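Local coordinates for agglutinin alpha chain (PDB 3LLZ), which binds D-galactose and recognises the T-antigen disaccharide Gal-beta-1,3-GalNAc as a jacalin-family lectin, at residues Gly26-Thr31 / Gly118-Trp123. Residues are numbered along the deposited sequence; the frame is centred on the assembly and turned at random.
Sequences GGLRVT and GSIGYW. With NGA (2-acetamido-2-deoxy-beta-D-galactopyranose), chain C.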
ATOM      1  N   GLY A  26     -10.714   0.050  30.022  1.00 12.84           N
ATOM      2  CA  GLY A  26     -10.580   1.455  30.354  1.00 13.63           C
ATOM      3  C   GLY A  26      -9.685   2.191  29.372  1.00 14.28           C
ATOM      4  O   GLY A  26      -9.863   2.083  28.159  1.00 14.74           O
ATOM      5  N   GLY A  27      -8.713   2.934  29.898  1.00 13.23           N
ATOM      6  CA  GLY A  27      -7.814   3.687  29.046  1.00 15.35           C
ATOM      7  C   GLY A  27      -6.759   2.839  28.366  1.00 15.86           C
ATOM      8  O   GLY A  27      -6.589   1.660  28.682  1.00 15.22           O
ATOM      9  N   LEU A  28      -6.046   3.442  27.420  1.00 14.79           N
ATOM     10  CA  LEU A  28      -4.997   2.727  26.714  1.00 16.74           C
ATOM     11  C   LEU A  28      -3.949   3.676  26.151  1.00 15.72           C
ATOM     12  O   LEU A  28      -4.239   4.828  25.818  1.00 15.21           O
ATOM     13  CB  LEU A  28      -5.601   1.865  25.605  1.00 20.60           C
ATOM     14  CG  LEU A  28      -6.217   2.514  24.372  1.00 22.26           C
ATOM     15  CD1 LEU A  28      -5.122   2.844  23.373  1.00 24.83           C
ATOM     16  CD2 LEU A  28      -7.205   1.545  23.735  1.00 24.98           C
ATOM     17  N   ARG A  29      -2.719   3.185  26.083  1.00 15.04           N
ATOM     18  CA  ARG A  29      -1.599   3.961  25.573  1.00 15.04           C
ATOM     19  C   ARG A  29      -0.713   3.000  24.808  1.00 15.12           C
ATOM     20  O   ARG A  29      -0.256   1.993  25.345  1.00 14.01           O
ATOM     21  CB  ARG A  29      -0.814   4.589  26.726  1.00 14.67           C
ATOM     22  CG  ARG A  29       0.246   5.588  26.293  1.00 18.18           C
ATOM     23  CD  ARG A  29       1.031   6.081  27.502  1.00 23.18           C
ATOM     24  NE  ARG A  29       2.094   7.018  27.149  1.00 30.93           N
ATOM     25  CZ  ARG A  29       1.913   8.312  26.899  1.00 33.37           C
ATOM     26  NH1 ARG A  29       2.945   9.084  26.586  1.00 36.98           N
ATOM     27  NH2 ARG A  29       0.704   8.841  26.970  1.00 37.51           N
ATOM     28  N   VAL A  30      -0.479   3.316  23.544  1.00 13.90           N
ATOM     29  CA  VAL A  30       0.326   2.463  22.696  1.00 13.62           C
ATOM     30  C   VAL A  30       1.703   3.037  22.411  1.00 13.39           C
ATOM     31  O   VAL A  30       1.855   4.235  22.179  1.00 14.15           O
ATOM     32  CB  VAL A  30      -0.388   2.224  21.347  1.00 13.06           C
ATOM     33  CG1 VAL A  30       0.450   1.308  20.466  1.00 13.08           C
ATOM     34  CG2 VAL A  30      -1.771   1.633  21.585  1.00 12.30           C
ATOM     35  N   THR A  31       2.710   2.175  22.462  1.00 13.05           N
ATOM     36  CA  THR A  31       4.065   2.576  22.125  1.00 14.38           C
ATOM     37  C   THR A  31       4.298   1.927  20.768  1.00 14.32           C
ATOM     38  O   THR A  31       4.355   0.701  20.647  1.00 14.72           O
ATOM     39  CB  THR A  31       5.103   2.053  23.127  1.00 16.04           C
ATOM     40  OG1 THR A  31       4.867   2.649  24.407  1.00 17.02           O
ATOM     41  CG2 THR A  31       6.508   2.412  22.663  1.00 16.57           C
ATOM     42  N   GLY A 118     -10.029   5.664  18.185  1.00 10.49           N
ATOM     43  CA  GLY A 118     -11.254   5.275  18.852  1.00 11.19           C
ATOM     44  C   GLY A 118     -11.810   6.358  19.745  1.00 11.66           C
ATOM     45  O   GLY A 118     -11.687   7.547  19.455  1.00 12.62           O
ATOM     46  N   SER A 119     -12.423   5.932  20.843  1.00 11.80           N
ATOM     47  CA  SER A 119     -13.030   6.855  21.790  1.00 10.64           C
ATOM     48  C   SER A 119     -13.053   6.227  23.167  1.00 11.19           C
ATOM     49  O   SER A 119     -13.343   5.042  23.300  1.00 11.62           O
ATOM     50  CB  SER A 119     -14.460   7.172  21.356  1.00 11.83           C
ATOM     51  OG  SER A 119     -15.158   7.894  22.360  1.00 12.96           O
ATOM     52  N   ILE A 120     -12.736   7.013  24.190  1.00 10.97           N
ATOM     53  CA  ILE A 120     -12.757   6.505  25.552  1.00 11.91           C
ATOM     54  C   ILE A 120     -13.414   7.509  26.489  1.00 12.21           C
ATOM     55  O   ILE A 120     -13.054   8.686  26.508  1.00 12.76           O
ATOM     56  CB  ILE A 120     -11.335   6.201  26.081  1.00 13.57           C
ATOM     57  CG1 ILE A 120     -10.614   5.249  25.120  1.00 13.15           C
ATOM     58  CG2 ILE A 120     -11.421   5.571  27.477  1.00 14.08           C
ATOM     59  CD1 ILE A 120      -9.223   4.832  25.580  1.00 14.70           C
ATOM     60  N   GLY A 121     -14.403   7.031  27.235  1.00 12.34           N
ATOM     61  CA  GLY A 121     -15.094   7.861  28.211  1.00 12.44           C
ATOM     62  C   GLY A 121     -14.804   7.134  29.506  1.00 11.35           C
ATOM     63  O   GLY A 121     -13.649   7.011  29.901  1.00 12.84           O
ATOM     64  N   TYR A 122     -15.837   6.642  30.173  1.00 14.22           N
ATOM     65  CA  TYR A 122     -15.606   5.869  31.381  1.00 14.69           C
ATOM     66  C   TYR A 122     -14.892   4.596  30.930  1.00 13.85           C
ATOM     67  O   TYR A 122     -14.018   4.076  31.621  1.00 14.28           O
ATOM     68  CB  TYR A 122     -16.934   5.523  32.061  1.00 16.93           C
ATOM     69  CG  TYR A 122     -17.435   6.617  32.978  1.00 21.66           C
ATOM     70  CD1 TYR A 122     -17.626   7.915  32.507  1.00 24.16           C
ATOM     71  CD2 TYR A 122     -17.681   6.361  34.324  1.00 25.65           C
ATOM     72  CE1 TYR A 122     -18.046   8.936  33.358  1.00 27.24           C
ATOM     73  CE2 TYR A 122     -18.101   7.373  35.185  1.00 28.45           C
ATOM     74  CZ  TYR A 122     -18.279   8.658  34.693  1.00 29.03           C
ATOM     75  OH  TYR A 122     -18.675   9.665  35.545  1.00 31.86           O
ATOM     76  N   TRP A 123     -15.259   4.118  29.743  1.00 13.33           N
ATOM     77  CA  TRP A 123     -14.671   2.910  29.176  1.00 12.54           C
ATOM     78  C   TRP A 123     -14.372   3.113  27.700  1.00 11.04           C
ATOM     79  O   TRP A 123     -14.755   4.126  27.107  1.00 12.19           O
ATOM     80  CB  TRP A 123     -15.641   1.734  29.346  1.00 12.53           C
ATOM     81  CG  TRP A 123     -16.045   1.559  30.766  1.00 12.94           C
ATOM     82  CD1 TRP A 123     -15.266   1.100  31.785  1.00 14.62           C
ATOM     83  CD2 TRP A 123     -17.282   1.974  31.361  1.00 14.67           C
ATOM     84  NE1 TRP A 123     -15.934   1.211  32.983  1.00 15.17           N
ATOM     85  CE2 TRP A 123     -17.174   1.746  32.750  1.00 14.84           C
ATOM     86  CE3 TRP A 123     -18.469   2.523  30.854  1.00 14.76           C
ATOM     87  CZ2 TRP A 123     -18.210   2.049  33.644  1.00 15.28           C
ATOM     88  CZ3 TRP A 123     -19.500   2.825  31.743  1.00 15.88           C
ATOM     89  CH2 TRP A 123     -19.360   2.586  33.122  1.00 16.70           C
TER
HETATM   90  C1  NGA C   1     -19.148   8.952  29.222  1.00 16.75           C
HETATM   91  C2  NGA C   1     -19.131   9.640  27.845  1.00 16.26           C
HETATM   92  C3  NGA C   1     -20.038   8.844  26.914  1.00 16.09           C
HETATM   93  C4  NGA C   1     -19.499   7.410  26.805  1.00 13.94           C
HETATM   94  C5  NGA C   1     -19.504   6.794  28.218  1.00 14.87           C
HETATM   95  C6  NGA C   1     -19.007   5.354  28.292  1.00 14.20           C
HETATM   96  C7  NGA C   1     -18.908  11.995  27.408  1.00 16.81           C
HETATM   97  C8  NGA C   1     -19.405  13.410  27.648  1.00 16.99           C
HETATM   98  N2  NGA C   1     -19.600  11.006  27.965  1.00 16.02           N
HETATM   99  O1  NGA C   1     -18.306   9.619  30.091  1.00 26.93           O
HETATM  100  O3  NGA C   1     -20.185   9.477  25.613  1.00 16.62           O
HETATM  101  O4  NGA C   1     -18.172   7.433  26.294  1.00 14.32           O
HETATM  102  O5  NGA C   1     -18.690   7.589  29.118  1.00 14.31           O
HETATM  103  O6  NGA C   1     -17.595   5.261  28.129  1.00 13.51           O
HETATM  104  O7  NGA C   1     -17.906  11.805  26.720  1.00 17.21           O
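Ile120 does most of the touching here, reaching over to the Gly26-Leu28 backbone at the start of segment 26-31. Its CG1 lies beside the backbone N (chi1 -55°), and the chain then extends (chi2 -177°) to put CD1 3.9 Å from CA of Gly27 and 4.0 Å from CG of Leu28. This is the tight part. The methyl also meets the carbonyl O of Gly26, 3.8 Å from CD1, with CG2 alongside; that oxygen is buried and has no hydrogen-bonding partner in the model. Toward Trp123 the fit is looser, the CA atoms of Gly26 and Trp123 lying 4.5 Å apart while the side chain of Trp123 leaves its backbone pointing away from Gly26, and beyond Leu28 the two segments diverge.

Behind Ile120 the chain turns to the sugar. Tyr122 N donates to O5 of the GalNAc at 3.2 Å and Trp123 N to its O6 at 3.1 Å, both nearly straight. A bond from Gly121 N to Trp123 O spans the turn, consistent with its fixing the direction of these two N-H groups. Asp125 OD1 and the N-terminal Gly1 N also hydrogen-bond the GalNAc in this jacalin-type galactose site. No hydrogen bond joins the two segments, whose strands, 25-34 and 110-120, belong to different sheets of the beta-prism: they meet through apolar packing of Ile120, while backbone donors serve the sugar.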